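Local coordinates for protein carnitinyl-CoA dehydratase (Mycobacterium avium, PDB 3R9S) that probably acts as a lyase of the crotonase (enoyl-CoA hydratase/isomerase) superfamily, adding or removing water on carnitinyl-CoA-type thioesters, at residues A[47-52]-A[98-103]. Sequence-based numbering, arbitrary orientation.
Sequences EAQHDP and HFIDKP. With EDO (1,2-ethanediol), chain E.
In this crotonase-fold subunit, the C-terminal end of helix 35-50 meets the loop leading into strand 104-108 of the main sheet through Lys102 and Gln49. The CA-CB bond of Lys102 points toward the helix, and bends at chi2, chi3 and chi4 carry NZ to the last turn. Lys102 NZ donates to Ala48 O at 2.8 Å, tilted 15° from the carbonyl plane, and lies 2.9 Å from Asp51 O, just beyond the helix. Val54 O takes another bond from the same ammonium, while a water that donates to Gln49 O accepts weakly from NZ.

Beside it, the amide of Gln49 bonds to both the backbone and the side chain of Asp101. Gln49 OE1 accepts from Asp101 N at 2.7 Å in a nearly straight bond (169°), and Gln49 NE2 donates to Asp101 OD2, also at 2.7 Å, coming from above the carboxylate plane. The amide plane of Gln49 and the carboxylate plane of Asp101 stand 51° apart. Gln49 CB packs on Ile100 CG2 at 3.7 Å.

Asp101 OD1 pairs with Arg216 of helix 208-219, tying a third element in. Bonding at both amide atoms fixes the flip of Gln49, and the lysine charge probably offsets the negative end of the helix dipole.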
# COMPACT_ATOMS: atom_id res chain seq x y z
N GLU A 47 15.76 16.48 21.73
CA GLU A 47 15.69 16.34 23.19
C GLU A 47 14.78 15.16 23.56
O GLU A 47 15.09 14.42 24.49
CB GLU A 47 15.23 17.62 23.89
N ALA A 48 13.68 14.95 22.83
CA ALA A 48 12.82 13.79 23.07
C ALA A 48 13.55 12.45 22.88
O ALA A 48 13.34 11.53 23.66
CB ALA A 48 11.57 13.82 22.21
N GLN A 49 14.38 12.36 21.84
CA GLN A 49 15.09 11.11 21.52
C GLN A 49 16.05 10.67 22.63
O GLN A 49 16.20 9.47 22.91
CB GLN A 49 15.89 11.28 20.21
CG GLN A 49 16.94 10.19 19.88
CD GLN A 49 16.34 8.84 19.46
OE1 GLN A 49 15.15 8.75 19.17
NE2 GLN A 49 17.17 7.81 19.40
N HIS A 50 16.71 11.64 23.26
CA HIS A 50 17.75 11.34 24.22
C HIS A 50 17.29 11.33 25.66
O HIS A 50 18.04 10.93 26.53
CB HIS A 50 18.93 12.29 24.03
CG HIS A 50 19.64 12.08 22.73
ND1 HIS A 50 19.52 12.95 21.67
CD2 HIS A 50 20.42 11.06 22.30
CE1 HIS A 50 20.24 12.51 20.66
NE2 HIS A 50 20.79 11.36 21.01
N ASP A 51 16.05 11.76 25.92
CA ASP A 51 15.47 11.68 27.25
C ASP A 51 14.64 10.40 27.38
O ASP A 51 13.55 10.30 26.81
CB ASP A 51 14.62 12.91 27.56
CG ASP A 51 14.18 12.96 29.02
OD1 ASP A 51 14.21 11.90 29.71
OD2 ASP A 51 13.80 14.07 29.49
N PRO A 52 15.14 9.41 28.16
CA PRO A 52 14.42 8.13 28.31
C PRO A 52 13.08 8.27 29.03
O PRO A 52 12.21 7.41 28.88
CB PRO A 52 15.39 7.29 29.15
CG PRO A 52 16.13 8.34 29.99
CD PRO A 52 16.32 9.50 29.05
N HIS A 98 13.71 13.40 10.10
CA HIS A 98 14.30 13.39 11.43
C HIS A 98 13.70 12.22 12.18
O HIS A 98 12.81 12.38 13.01
CB HIS A 98 13.98 14.71 12.12
CG HIS A 98 14.73 14.93 13.40
ND1 HIS A 98 14.75 16.15 14.04
CD2 HIS A 98 15.51 14.10 14.14
CE1 HIS A 98 15.50 16.05 15.13
NE2 HIS A 98 15.97 14.83 15.21
N PHE A 99 14.20 11.03 11.87
CA PHE A 99 13.73 9.84 12.55
C PHE A 99 14.17 9.87 14.00
O PHE A 99 15.34 10.10 14.30
CB PHE A 99 14.28 8.58 11.90
CG PHE A 99 13.82 7.32 12.58
CD1 PHE A 99 12.61 6.75 12.25
CD2 PHE A 99 14.61 6.72 13.57
CE1 PHE A 99 12.17 5.60 12.86
CE2 PHE A 99 14.17 5.55 14.21
CZ PHE A 99 12.95 4.99 13.85
N ILE A 100 13.21 9.63 14.88
CA ILE A 100 13.53 9.30 16.26
C ILE A 100 12.81 8.01 16.64
O ILE A 100 11.82 7.62 16.03
CB ILE A 100 13.15 10.42 17.25
CG1 ILE A 100 11.65 10.75 17.17
CG2 ILE A 100 14.01 11.70 17.01
CD1 ILE A 100 11.10 11.24 18.54
N ASP A 101 13.32 7.36 17.69
CA ASP A 101 12.83 6.07 18.14
C ASP A 101 11.46 6.15 18.80
O ASP A 101 10.75 5.16 18.86
CB ASP A 101 13.82 5.47 19.17
CG ASP A 101 15.13 5.06 18.56
OD1 ASP A 101 15.13 4.49 17.44
OD2 ASP A 101 16.17 5.29 19.21
N LYS A 102 11.13 7.33 19.31
CA LYS A 102 9.92 7.53 20.09
C LYS A 102 8.76 7.75 19.11
O LYS A 102 8.91 8.47 18.13
CB LYS A 102 10.06 8.77 21.00
CG LYS A 102 10.91 8.69 22.31
CD LYS A 102 11.86 7.54 22.48
CE LYS A 102 13.13 7.95 23.25
NZ LYS A 102 12.92 8.86 24.42
N PRO A 103 7.58 7.17 19.40
CA PRO A 103 6.40 7.40 18.56
C PRO A 103 5.98 8.86 18.49
O PRO A 103 5.97 9.55 19.52
CB PRO A 103 5.32 6.57 19.26
CG PRO A 103 5.81 6.34 20.62
CD PRO A 103 7.28 6.25 20.51
C1 EDO E . 8.59 12.47 12.56
O1 EDO E . 7.93 11.30 13.07
C2 EDO E . 10.07 12.28 12.71
O2 EDO E . 10.39 12.33 14.09
O HOH W 1 15.80 8.03 24.99